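Local coordinates for member of DUF4221 family (Bacteroides vulgatus, PDB 3S9J), which is of unknown function but adopts a six-bladed beta-propeller fold and comes from a gut bacterium, where its natural precursor is probably a lipoprotein, at residues 32-36 against 273-277; 37-41 against 333-337; 84-88 against 137-141; 202-208 against 268-272. All coordinates share one frame; numbering follows the deposited sequence. Where two conformers were deposited one is given.

Interaction 1: 32-36 against 273-277; sequences FQFEE and DKYRN
Gln33 and Glu35 meet Lys274 and Tyr275 near the surface of a six-bladed beta-propeller, where the innermost strand of one blade, 31-36, faces the turn that follows the innermost strand of another blade, 266-273. The backbones stay far apart, CA of Gln33 lying 11.0 Å from CA of Asp273, and long polar side chains are what can span such a gap. Gln33 has CG anti to the backbone N (chi1 -175°) and then bends, which brings both ends of its amide to the turn. Lys274 NZ donates to Gln33 OE1 at 2.8 Å, on a lone pair in the carbonyl plane. Gln33 NE2 donates almost straight to Tyr275 OH at 2.9 Å, and with the amide and ring planes 88° apart the amide stands upright at the hydroxyl edge of the ring. That hydroxyl accepts and donates at once, as tyrosine can: it donates to Glu35 OE2, 2.6 Å from Tyr275 OH, on the anti lone pair. Glu35 OE1 is held in turn by Arg335, and Gln33 NE2 also bonds to Glu40. A leucine in place of Gln33 would probably leave Lys274 NZ without this acceptor and Tyr275 OH without its donor, with Glu35 alone of the partners described still holding the hydroxyl. Behind these tips Lys274 CG lies over one face of the Tyr275 ring. Asp273 makes an Asx turn, its OD1 accepting from the backbone N of Tyr275 at 3.0 Å, while Arg276 approaches side-on with NE 2.7 Å from Asp273 OD2.

Interaction 2: 37-41 against 333-337; sequences NGKEY and VGREG
The start of strand 39-46, with the turn before it, meets the 334-337 hairpin turn of a neighbouring propeller blade through Glu40 and Arg335. The blade carrying Arg335 is the one that closes the ring, since it joins the N-terminal strand 8-19 to the last three strands of the chain. Arg335 and Glu336 form the tip of a tight turn between Gly334 and Gly337, and Glu40 reads its backbone. With CG set between the backbone N and the carbonyl carbon (chi1 52°) and the chain extended beyond, the carboxylate of Glu40 reaches that turn: OE1 accepts from Arg335 N at 2.9 Å, on the syn side but tilted well out of the carboxylate plane, and also from Gln33. OE2 takes a water at 2.6 Å, and that same water accepts from Glu336 N, so both oxygens serve the turn's N-H groups. Gly334 suits its place because a side chain there would press on Glu40 OE1. The extended aliphatic part of Arg335 lies against the carboxylate, with its CG 3.6 Å from Glu40 CD and the two flat groups only 16° apart, yet their charged atoms are not paired. The arginine charge is instead met by a salt bridge from NH2 to Glu35. NH2 also donates to Gly38 O at 2.9 Å, from above the carbonyl plane. Gly38 suits its positive phi, where a CB would jam against Asn37 O. A water completes the clasp, 3.0 Å from Gly38 O and 2.9 Å from Arg335 NH1.

Interaction 3: 84-88 against 137-141; sequences SRPSP and PAFIK. With FMT (formic acid), chain J.
Arg85 reaches from strand 84-86 to the 137-141 segment, linking the innermost parts of two successive propeller blades. Its CB points toward that segment, and CG sits between the backbone N and the carbonyl carbon (chi1 65°), which sends the chain across the gap. CD passes 4.0 Å from Ala138 CB, a methyl small enough to let the arginine slide by. A bend at chi3 then turns the head so that NE donates to Pro137 O at 2.8 Å, with an N-H...O angle of 169° and the oxygen lying in the guanidinium plane. NH2 reaches the same oxygen at 3.3 Å from above the carbonyl plane, a side-on grip by two nitrogens on one acceptor, and adds a weak bond to Ala138 O. The outer edge of the guanidinium meets a formic acid molecule, probably from the crystallisation liquor: NH2 is 2.8 Å from its O1 and NH1 is 3.0 Å from its O2. NH1 also donates to Ser87 OG at 2.9 Å, and that hydroxyl, small and able to do both, donates back to Arg85 O. Ile140 borders the same nitrogen with its CD1, 3.5 Å from Arg85 NH1, offering a greasy wall beside the formic acid. Pro137 O, gripped by two nitrogens, and Ser87 OG probably fix the rotation of this buried arginine. Its remaining N-H groups can hold a small carboxylic group; whether a natural ligand uses them is unknown.

Interaction 4: 202-208 against 268-272; sequences SYDYNYK and WHIMY. With FMT (formic acid), chain H.
Strands 202-206 and 268-272, the innermost strands of successive propeller blades, run side by side in the same direction, their short axes approaching to 5.5 Å and only 7° from parallel, with side chains rather than carbonyls receiving the backbone N-H groups that cross between them. Ser202 turns OG opposite its backbone N (chi1 173°), where it accepts from Ile270 N at 3.0 Å; it is also bonded to Asn135 O. Two residues on, Asp204 OD2 takes Tyr272 N at 2.8 Å from above the carboxylate plane, and a water joins that oxygen to Tyr272 O. The other oxygen, OD1, receives Tyr205 N, which keeps the carboxylate from turning. Asn206 lays its amide over one face of the Tyr272 ring, the planes 12° apart, with CB in CH-pi contact 3.9 Å from the ring centroid. Its ND2 is fixed by Tyr279 and its OD1 by Glu209, while Tyr272 OH bonds to Asn277. A serine in place of Tyr272 would probably leave the Asn206 amide without its aromatic floor and Asn277 without its hydroxyl partner. Tyr205 OH donates to O1 of a formic acid molecule at 2.7 Å. Short polar side chains thus bridge two inner strands that make no backbone-to-backbone bonds to each other here.

Interaction 4 is the buried member of the set, nearest the centre of the chain, and interaction 1 lies at the surface; interactions 2 and 3 are partly buried. Interactions 1 and 2 share one hairpin, strands 31-36 and 39-46, and are tied by Arg276 NH1 on Arg335 O. Interactions 3 and 4 follow one another along the chain and meet through tyrosines, with Tyr203 OH and Tyr207 OH near Ala138 N and Ile140 N. Only interaction 1 spans a wide gap, and it does so by bonds between side chains. In interactions 2 to 4, including those nearer the centre of the chain, side chains bond to backbone groups across the contact instead.

Interaction 1: 32-36 against 273-277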
loop_
_atom_site.group_PDB
_atom_site.type_symbol
_atom_site.label_atom_id
_atom_site.label_comp_id
_atom_site.label_asym_id
_atom_site.label_seq_id
_atom_site.Cartn_x
_atom_site.Cartn_y
_atom_site.Cartn_z
ATOM N N PHE A 32 -2.475 7.789 4.655
ATOM C CA PHE A 32 -1.080 7.835 5.066
ATOM C C PHE A 32 -0.892 8.745 6.258
ATOM O O PHE A 32 -1.419 9.848 6.296
ATOM C CB PHE A 32 -0.228 8.402 3.947
ATOM C CG PHE A 32 -0.247 7.579 2.665
ATOM C CD1 PHE A 32 0.333 6.333 2.633
ATOM C CD2 PHE A 32 -0.869 8.067 1.515
ATOM C CE1 PHE A 32 0.319 5.578 1.457
ATOM C CE2 PHE A 32 -0.859 7.354 0.336
ATOM C CZ PHE A 32 -0.267 6.076 0.306
ATOM N N GLN A 33 -0.079 8.308 7.203
ATOM C CA GLN A 33 0.306 9.146 8.331
ATOM C C GLN A 33 1.378 10.140 7.860
ATOM O O GLN A 33 2.258 9.808 7.049
ATOM C CB GLN A 33 0.805 8.266 9.488
ATOM C CG GLN A 33 1.129 8.985 10.782
ATOM C CD GLN A 33 2.591 9.426 10.904
ATOM O OE1 GLN A 33 3.331 9.423 9.922
ATOM N NE2 GLN A 33 3.005 9.807 12.126
ATOM N N PHE A 34 1.310 11.350 8.416
ATOM C CA PHE A 34 2.300 12.386 8.162
ATOM C C PHE A 34 2.395 13.342 9.352
ATOM O O PHE A 34 1.508 13.379 10.195
ATOM C CB PHE A 34 1.994 13.143 6.871
ATOM C CG PHE A 34 0.797 14.045 6.943
ATOM C CD1 PHE A 34 -0.468 13.545 6.761
ATOM C CD2 PHE A 34 0.943 15.408 7.147
ATOM C CE1 PHE A 34 -1.578 14.355 6.829
ATOM C CE2 PHE A 34 -0.150 16.241 7.207
ATOM C CZ PHE A 34 -1.438 15.719 7.028
ATOM N N GLU A 35 3.513 14.058 9.404
ATOM C CA GLU A 35 3.741 15.106 10.382
ATOM C C GLU A 35 3.665 16.464 9.737
ATOM O O GLU A 35 4.135 16.640 8.624
ATOM C CB GLU A 35 5.111 14.924 11.016
ATOM C CG GLU A 35 5.285 13.594 11.775
ATOM C CD GLU A 35 5.559 13.737 13.237
ATOM O OE1 GLU A 35 5.615 14.879 13.737
ATOM O OE2 GLU A 35 5.740 12.703 13.913
ATOM N N GLU A 36 3.057 17.413 10.451
ATOM C CA GLU A 36 2.973 18.789 10.026
ATOM C C GLU A 36 2.830 19.686 11.254
ATOM O O GLU A 36 2.082 19.381 12.182
ATOM C CB GLU A 36 1.802 19.003 9.081
ATOM C CG GLU A 36 1.814 20.372 8.387
ATOM C CD GLU A 36 0.737 20.567 7.326
ATOM O OE1 GLU A 36 0.162 19.562 6.853
ATOM O OE2 GLU A 36 0.450 21.744 6.960
ATOM N N ASP A 273 8.820 1.541 9.740
ATOM C CA ASP A 273 8.492 2.306 10.933
ATOM C C ASP A 273 9.658 3.280 11.178
ATOM O O ASP A 273 10.730 2.867 11.658
ATOM C CB ASP A 273 8.330 1.330 12.114
ATOM C CG ASP A 273 7.963 2.006 13.427
ATOM O OD1 ASP A 273 8.310 3.204 13.631
ATOM O OD2 ASP A 273 7.318 1.306 14.263
ATOM N N LYS A 274 9.435 4.554 10.833
ATOM C CA LYS A 274 10.469 5.611 10.912
ATOM C C LYS A 274 10.804 5.992 12.352
ATOM O O LYS A 274 11.852 6.569 12.591
ATOM C CB LYS A 274 10.055 6.872 10.108
ATOM C CG LYS A 274 8.847 7.663 10.654
ATOM C CD LYS A 274 8.234 8.677 9.609
ATOM C CE LYS A 274 6.711 9.005 9.909
ATOM N NZ LYS A 274 5.932 10.136 9.152
ATOM N N TYR A 275 9.921 5.672 13.301
ATOM C CA TYR A 275 10.109 6.052 14.706
ATOM C C TYR A 275 10.969 5.047 15.438
ATOM O O TYR A 275 11.848 5.411 16.198
ATOM C CB TYR A 275 8.769 6.257 15.422
ATOM C CG TYR A 275 7.949 7.351 14.752
ATOM C CD1 TYR A 275 8.253 8.688 14.964
ATOM C CD2 TYR A 275 6.905 7.033 13.884
ATOM C CE1 TYR A 275 7.544 9.709 14.325
ATOM C CE2 TYR A 275 6.152 8.046 13.253
ATOM C CZ TYR A 275 6.476 9.381 13.471
ATOM O OH TYR A 275 5.770 10.373 12.855
ATOM N N ARG A 276 10.716 3.770 15.207
ATOM C CA ARG A 276 11.464 2.707 15.887
ATOM C C ARG A 276 12.545 2.068 15.007
ATOM O O ARG A 276 13.329 1.254 15.496
ATOM C CB ARG A 276 10.477 1.659 16.420
ATOM C CG ARG A 276 9.808 2.106 17.711
ATOM C CD ARG A 276 8.432 1.575 17.869
ATOM N NE ARG A 276 7.572 2.148 16.854
ATOM C CZ ARG A 276 6.879 3.279 16.982
ATOM N NH1 ARG A 276 6.872 3.959 18.136
ATOM N NH2 ARG A 276 6.172 3.715 15.950
ATOM N N ASN A 277 12.610 2.462 13.737
ATOM C CA ASN A 277 13.580 1.929 12.775
ATOM C C ASN A 277 13.488 0.392 12.599
ATOM O O ASN A 277 14.487 -0.335 12.681
ATOM C CB ASN A 277 15.009 2.363 13.173
ATOM C CG ASN A 277 15.991 2.318 12.010
ATOM O OD1 ASN A 277 15.610 2.368 10.843
ATOM N ND2 ASN A 277 17.287 2.256 12.338
#

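Interaction 2: 37-41 against 333-337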
loop_
_atom_site.group_PDB
_atom_site.type_symbol
_atom_site.label_atom_id
_atom_site.label_comp_id
_atom_site.label_asym_id
_atom_site.label_seq_id
_atom_site.Cartn_x
_atom_site.Cartn_y
_atom_site.Cartn_z
ATOM N N ASN A 37 3.578 20.780 11.263
ATOM C CA ASN A 37 3.512 21.766 12.335
ATOM C C ASN A 37 3.703 21.145 13.722
ATOM O O ASN A 37 3.058 21.558 14.671
ATOM C CB ASN A 37 2.168 22.503 12.286
ATOM C CG ASN A 37 1.942 23.242 10.968
ATOM O OD1 ASN A 37 2.879 23.774 10.372
ATOM N ND2 ASN A 37 0.688 23.271 10.517
ATOM N N GLY A 38 4.551 20.127 13.828
ATOM C CA GLY A 38 4.853 19.509 15.127
ATOM C C GLY A 38 3.879 18.453 15.631
ATOM O O GLY A 38 4.037 17.985 16.752
ATOM N N LYS A 39 2.873 18.104 14.809
ATOM C CA LYS A 39 1.851 17.116 15.181
ATOM C C LYS A 39 1.718 16.043 14.095
ATOM O O LYS A 39 2.097 16.251 12.942
ATOM C CB LYS A 39 0.489 17.805 15.382
ATOM C CG LYS A 39 0.251 18.392 16.781
ATOM C CD LYS A 39 -1.030 19.251 16.846
ATOM C CE LYS A 39 -2.274 18.563 16.238
ATOM N NZ LYS A 39 -3.105 17.778 17.213
ATOM N N GLU A 40 1.176 14.878 14.462
ATOM C CA GLU A 40 0.935 13.843 13.475
ATOM C C GLU A 40 -0.551 13.805 13.086
ATOM O O GLU A 40 -1.463 13.961 13.918
ATOM C CB GLU A 40 1.408 12.441 13.901
ATOM C CG GLU A 40 0.890 11.994 15.243
ATOM C CD GLU A 40 1.134 10.520 15.560
ATOM O OE1 GLU A 40 1.591 9.739 14.692
ATOM O OE2 GLU A 40 0.856 10.149 16.712
ATOM N N TYR A 41 -0.762 13.507 11.821
ATOM C CA TYR A 41 -2.060 13.463 11.212
ATOM C C TYR A 41 -2.188 12.209 10.341
ATOM O O TYR A 41 -1.192 11.594 9.961
ATOM C CB TYR A 41 -2.270 14.701 10.328
ATOM C CG TYR A 41 -2.227 15.995 11.090
ATOM C CD1 TYR A 41 -3.359 16.504 11.682
ATOM C CD2 TYR A 41 -1.040 16.717 11.197
ATOM C CE1 TYR A 41 -3.329 17.672 12.427
ATOM C CE2 TYR A 41 -0.999 17.895 11.922
ATOM C CZ TYR A 41 -2.150 18.365 12.527
ATOM O OH TYR A 41 -2.134 19.528 13.248
ATOM N N VAL A 333 1.785 3.443 10.433
ATOM C CA VAL A 333 2.701 3.596 11.572
ATOM C C VAL A 333 2.594 5.035 12.063
ATOM O O VAL A 333 2.756 5.976 11.278
ATOM C CB VAL A 333 4.145 3.313 11.180
ATOM C CG1 VAL A 333 5.112 3.563 12.407
ATOM C CG2 VAL A 333 4.287 1.871 10.654
ATOM N N GLY A 334 2.297 5.193 13.349
ATOM C CA GLY A 334 2.278 6.479 14.030
ATOM C C GLY A 334 3.412 6.588 15.024
ATOM O O GLY A 334 4.176 5.643 15.212
ATOM N N ARG A 335 3.513 7.735 15.682
ATOM C CA ARG A 335 4.539 7.915 16.732
ATOM C C ARG A 335 4.549 6.799 17.767
ATOM O O ARG A 335 5.621 6.355 18.171
ATOM C CB ARG A 335 4.344 9.252 17.435
ATOM C CG ARG A 335 4.635 10.458 16.566
ATOM C CD ARG A 335 4.183 11.732 17.305
ATOM N NE ARG A 335 4.521 12.931 16.561
ATOM C CZ ARG A 335 4.397 14.178 17.020
ATOM N NH1 ARG A 335 3.926 14.428 18.232
ATOM N NH2 ARG A 335 4.763 15.183 16.254
ATOM N N GLU A 336 3.370 6.344 18.201
ATOM C CA GLU A 336 3.252 5.385 19.293
ATOM C C GLU A 336 3.386 3.922 18.896
ATOM O O GLU A 336 3.609 3.044 19.762
ATOM C CB GLU A 336 1.922 5.575 20.017
ATOM C CG GLU A 336 1.798 6.901 20.785
ATOM C CD GLU A 336 2.891 7.105 21.828
ATOM O OE1 GLU A 336 3.342 6.127 22.465
ATOM O OE2 GLU A 336 3.315 8.258 21.995
ATOM N N GLY A 337 3.204 3.643 17.611
ATOM C CA GLY A 337 3.326 2.269 17.126
ATOM C C GLY A 337 2.623 1.985 15.814
ATOM O O GLY A 337 2.346 2.898 15.026
HETATM O O HOH W 1 3.503 16.993 19.586
HETATM O O HOH W 2 0.840 7.617 17.433
#

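Interaction 3: 84-88 against 137-141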
loop_
_atom_site.group_PDB
_atom_site.type_symbol
_atom_site.label_atom_id
_atom_site.label_comp_id
_atom_site.label_asym_id
_atom_site.label_seq_id
_atom_site.Cartn_x
_atom_site.Cartn_y
_atom_site.Cartn_z
ATOM N N SER A 84 -3.732 9.467 -3.397
ATOM C CA SER A 84 -3.296 10.803 -3.016
ATOM C C SER A 84 -2.357 10.707 -1.842
ATOM O O SER A 84 -2.502 9.827 -0.978
ATOM C CB SER A 84 -4.493 11.718 -2.725
ATOM O OG SER A 84 -5.297 11.176 -1.692
ATOM N N ARG A 85 -1.369 11.606 -1.796
ATOM C CA ARG A 85 -0.341 11.495 -0.802
ATOM C C ARG A 85 0.172 12.842 -0.334
ATOM O O ARG A 85 0.407 13.734 -1.157
ATOM C CB ARG A 85 0.831 10.691 -1.388
ATOM C CG ARG A 85 1.519 11.376 -2.520
ATOM C CD ARG A 85 2.573 10.528 -3.204
ATOM N NE ARG A 85 3.569 9.943 -2.344
ATOM C CZ ARG A 85 4.604 10.564 -1.777
ATOM N NH1 ARG A 85 4.807 11.883 -1.876
ATOM N NH2 ARG A 85 5.464 9.850 -1.092
ATOM N N PRO A 86 0.377 12.979 0.977
ATOM C CA PRO A 86 1.056 14.179 1.518
ATOM C C PRO A 86 2.487 14.167 1.023
ATOM O O PRO A 86 3.149 13.115 1.069
ATOM C CB PRO A 86 0.991 13.984 3.027
ATOM C CG PRO A 86 0.789 12.540 3.269
ATOM C CD PRO A 86 0.117 11.965 2.013
ATOM N N SER A 87 2.964 15.305 0.528
ATOM C CA SER A 87 4.207 15.324 -0.233
ATOM C C SER A 87 5.116 16.509 0.190
ATOM O O SER A 87 5.497 17.329 -0.663
ATOM C CB SER A 87 3.893 15.390 -1.727
ATOM O OG SER A 87 3.181 14.240 -2.149
ATOM N N PRO A 88 5.506 16.563 1.478
ATOM C CA PRO A 88 5.345 15.545 2.539
ATOM C C PRO A 88 4.217 15.777 3.519
ATOM O O PRO A 88 3.997 14.949 4.393
ATOM C CB PRO A 88 6.674 15.647 3.292
ATOM C CG PRO A 88 6.978 17.114 3.244
ATOM C CD PRO A 88 6.529 17.570 1.871
ATOM N N PRO A 137 3.356 3.647 -1.267
ATOM C CA PRO A 137 3.238 5.056 -0.897
ATOM C C PRO A 137 3.787 6.041 -1.919
ATOM O O PRO A 137 3.620 7.248 -1.728
ATOM C CB PRO A 137 4.096 5.154 0.374
ATOM C CG PRO A 137 5.121 4.065 0.182
ATOM C CD PRO A 137 4.350 2.952 -0.428
ATOM N N ALA A 138 4.458 5.520 -2.943
ATOM C CA ALA A 138 5.349 6.290 -3.817
ATOM C C ALA A 138 6.438 6.889 -2.954
ATOM O O ALA A 138 6.443 6.754 -1.723
ATOM C CB ALA A 138 4.606 7.348 -4.607
ATOM N N PHE A 139 7.398 7.563 -3.587
ATOM C CA PHE A 139 8.407 8.281 -2.861
ATOM C C PHE A 139 8.983 9.378 -3.775
ATOM O O PHE A 139 8.796 9.355 -5.016
ATOM C CB PHE A 139 9.499 7.374 -2.284
ATOM C CG PHE A 139 10.274 6.565 -3.318
ATOM C CD1 PHE A 139 9.802 5.332 -3.749
ATOM C CD2 PHE A 139 11.470 7.032 -3.843
ATOM C CE1 PHE A 139 10.506 4.592 -4.700
ATOM C CE2 PHE A 139 12.195 6.281 -4.794
ATOM C CZ PHE A 139 11.708 5.055 -5.197
ATOM N N ILE A 140 9.595 10.359 -3.148
ATOM C CA ILE A 140 10.139 11.520 -3.876
ATOM C C ILE A 140 11.625 11.580 -3.611
ATOM O O ILE A 140 12.072 11.584 -2.463
ATOM C CB ILE A 140 9.414 12.841 -3.513
ATOM C CG1 ILE A 140 7.934 12.752 -3.933
ATOM C CG2 ILE A 140 10.092 14.092 -4.188
ATOM C CD1 ILE A 140 7.085 13.953 -3.591
ATOM N N LYS A 141 12.398 11.586 -4.691
ATOM C CA LYS A 141 13.865 11.716 -4.598
ATOM C C LYS A 141 14.274 12.725 -5.664
ATOM O O LYS A 141 13.878 12.590 -6.828
ATOM C CB LYS A 141 14.549 10.354 -4.808
ATOM C CG LYS A 141 16.092 10.361 -4.673
ATOM C CD LYS A 141 16.711 8.934 -4.788
ATOM C CE LYS A 141 18.239 8.916 -4.533
ATOM N NZ LYS A 141 18.862 7.505 -4.532
HETATM C C FMT J . 7.369 12.409 0.678
HETATM O O1 FMT J . 7.070 11.214 0.813
HETATM O O2 FMT J . 6.820 13.159 -0.135
#

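Interaction 4: 202-208 against 268-272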
loop_
_atom_site.group_PDB
_atom_site.type_symbol
_atom_site.label_atom_id
_atom_site.label_comp_id
_atom_site.label_asym_id
_atom_site.label_seq_id
_atom_site.Cartn_x
_atom_site.Cartn_y
_atom_site.Cartn_z
ATOM N N SER A 202 4.212 -5.002 -2.628
ATOM C CA SER A 202 4.125 -3.824 -1.786
ATOM C C SER A 202 5.525 -3.267 -1.631
ATOM O O SER A 202 6.523 -3.971 -1.826
ATOM C CB SER A 202 3.511 -4.220 -0.426
ATOM O OG SER A 202 3.523 -3.161 0.540
ATOM N N TYR A 203 5.639 -1.990 -1.300
ATOM C CA TYR A 203 6.971 -1.408 -1.110
ATOM C C TYR A 203 6.853 -0.273 -0.107
ATOM O O TYR A 203 5.768 0.251 0.150
ATOM C CB TYR A 203 7.581 -0.918 -2.447
ATOM C CG TYR A 203 6.839 0.219 -3.102
ATOM C CD1 TYR A 203 5.778 -0.025 -3.942
ATOM C CD2 TYR A 203 7.201 1.534 -2.866
ATOM C CE1 TYR A 203 5.047 0.998 -4.538
ATOM C CE2 TYR A 203 6.510 2.574 -3.444
ATOM C CZ TYR A 203 5.422 2.320 -4.268
ATOM O OH TYR A 203 4.730 3.340 -4.850
ATOM N N ASP A 204 7.982 0.104 0.447
ATOM C CA ASP A 204 8.065 1.298 1.247
ATOM C C ASP A 204 9.446 1.908 1.061
ATOM O O ASP A 204 10.365 1.255 0.565
ATOM C CB ASP A 204 7.778 1.010 2.722
ATOM C CG ASP A 204 7.124 2.194 3.455
ATOM O OD1 ASP A 204 7.161 3.348 2.946
ATOM O OD2 ASP A 204 6.541 1.955 4.541
ATOM N N TYR A 205 9.565 3.171 1.447
ATOM C CA TYR A 205 10.799 3.917 1.258
ATOM C C TYR A 205 11.243 4.508 2.591
ATOM O O TYR A 205 10.487 5.191 3.246
ATOM C CB TYR A 205 10.640 5.014 0.207
ATOM C CG TYR A 205 11.983 5.564 -0.276
ATOM C CD1 TYR A 205 12.731 4.879 -1.216
ATOM C CD2 TYR A 205 12.495 6.774 0.205
ATOM C CE1 TYR A 205 13.933 5.351 -1.655
ATOM C CE2 TYR A 205 13.711 7.254 -0.242
ATOM C CZ TYR A 205 14.418 6.544 -1.174
ATOM O OH TYR A 205 15.620 7.022 -1.644
ATOM N N ASN A 206 12.482 4.227 2.950
ATOM C CA ASN A 206 13.107 4.638 4.202
ATOM C C ASN A 206 13.972 5.850 3.864
ATOM O O ASN A 206 15.017 5.717 3.235
ATOM C CB ASN A 206 13.927 3.433 4.705
ATOM C CG ASN A 206 14.901 3.760 5.834
ATOM O OD1 ASN A 206 15.223 4.919 6.100
ATOM N ND2 ASN A 206 15.392 2.714 6.489
ATOM N N TYR A 207 13.500 7.035 4.228
ATOM C CA TYR A 207 14.202 8.278 3.870
ATOM C C TYR A 207 15.476 8.479 4.671
ATOM O O TYR A 207 16.413 9.102 4.194
ATOM C CB TYR A 207 13.298 9.497 4.008
ATOM C CG TYR A 207 12.246 9.601 2.905
ATOM C CD1 TYR A 207 12.566 10.177 1.666
ATOM C CD2 TYR A 207 10.945 9.159 3.109
ATOM C CE1 TYR A 207 11.632 10.287 0.665
ATOM C CE2 TYR A 207 9.988 9.253 2.098
ATOM C CZ TYR A 207 10.339 9.843 0.883
ATOM O OH TYR A 207 9.415 9.959 -0.133
ATOM N N LYS A 208 15.509 7.941 5.882
ATOM C CA LYS A 208 16.719 7.995 6.712
ATOM C C LYS A 208 17.926 7.419 5.974
ATOM O O LYS A 208 19.017 8.004 5.982
ATOM C CB LYS A 208 16.478 7.209 8.009
ATOM C CG LYS A 208 17.678 7.128 8.999
ATOM C CD LYS A 208 17.401 6.025 10.056
ATOM C CE LYS A 208 18.635 5.587 10.811
ATOM N NZ LYS A 208 18.822 6.382 12.051
ATOM N N TRP A 268 1.527 -9.465 2.183
ATOM C CA TRP A 268 0.801 -8.242 1.820
ATOM C C TRP A 268 1.718 -7.040 2.091
ATOM O O TRP A 268 2.795 -6.997 1.499
ATOM C CB TRP A 268 -0.598 -8.170 2.464
ATOM C CG TRP A 268 -1.544 -7.258 1.730
ATOM C CD1 TRP A 268 -2.087 -6.094 2.187
ATOM C CD2 TRP A 268 -2.040 -7.440 0.412
ATOM N NE1 TRP A 268 -2.899 -5.547 1.234
ATOM C CE2 TRP A 268 -2.881 -6.344 0.125
ATOM C CE3 TRP A 268 -1.843 -8.415 -0.576
ATOM C CZ2 TRP A 268 -3.539 -6.212 -1.079
ATOM C CZ3 TRP A 268 -2.512 -8.267 -1.791
ATOM C CH2 TRP A 268 -3.347 -7.169 -2.028
ATOM N N HIS A 269 1.346 -6.094 2.967
ATOM C CA HIS A 269 2.155 -4.898 3.164
ATOM C C HIS A 269 3.592 -5.208 3.576
ATOM O O HIS A 269 3.846 -6.117 4.387
ATOM C CB HIS A 269 1.639 -4.008 4.298
ATOM C CG HIS A 269 0.182 -3.684 4.264
ATOM N ND1 HIS A 269 -0.406 -2.959 3.243
ATOM C CD2 HIS A 269 -0.769 -3.862 5.205
ATOM C CE1 HIS A 269 -1.672 -2.747 3.546
ATOM N NE2 HIS A 269 -1.922 -3.295 4.728
ATOM N N ILE A 270 4.519 -4.404 3.070
ATOM C CA ILE A 270 5.772 -4.160 3.767
ATOM C C ILE A 270 5.751 -2.683 4.186
ATOM O O ILE A 270 5.486 -1.797 3.382
ATOM C CB ILE A 270 7.033 -4.569 2.932
ATOM C CG1 ILE A 270 8.346 -4.389 3.741
ATOM C CG2 ILE A 270 7.103 -3.809 1.604
ATOM C CD1 ILE A 270 8.466 -5.339 4.954
HETATM N N MSE A 271 6.030 -2.426 5.462
HETATM C CA MSE A 271 5.913 -1.086 6.018
HETATM C C MSE A 271 7.137 -0.753 6.851
HETATM O O MSE A 271 7.528 -1.523 7.726
HETATM C CB MSE A 271 4.661 -0.970 6.892
HETATM C CG MSE A 271 3.432 -1.300 6.200
HETATM SE SE MSE A 271 1.905 -1.011 7.395
HETATM C CE MSE A 271 2.124 0.444 8.016
ATOM N N TYR A 272 7.716 0.418 6.599
ATOM C CA TYR A 272 8.814 0.919 7.400
ATOM C C TYR A 272 8.277 1.756 8.544
ATOM O O TYR A 272 7.373 2.553 8.353
ATOM C CB TYR A 272 9.747 1.781 6.538
ATOM C CG TYR A 272 10.881 2.390 7.319
ATOM C CD1 TYR A 272 11.722 1.598 8.053
ATOM C CD2 TYR A 272 11.118 3.749 7.293
ATOM C CE1 TYR A 272 12.761 2.149 8.790
ATOM C CE2 TYR A 272 12.170 4.313 8.032
ATOM C CZ TYR A 272 12.982 3.513 8.768
ATOM O OH TYR A 272 14.034 4.027 9.515
HETATM C C FMT H . 15.923 10.783 -1.113
HETATM O O1 FMT H . 16.027 9.568 -0.921
HETATM O O2 FMT H . 14.939 11.456 -0.781
HETATM O O HOH W 3 4.971 2.786 6.761
#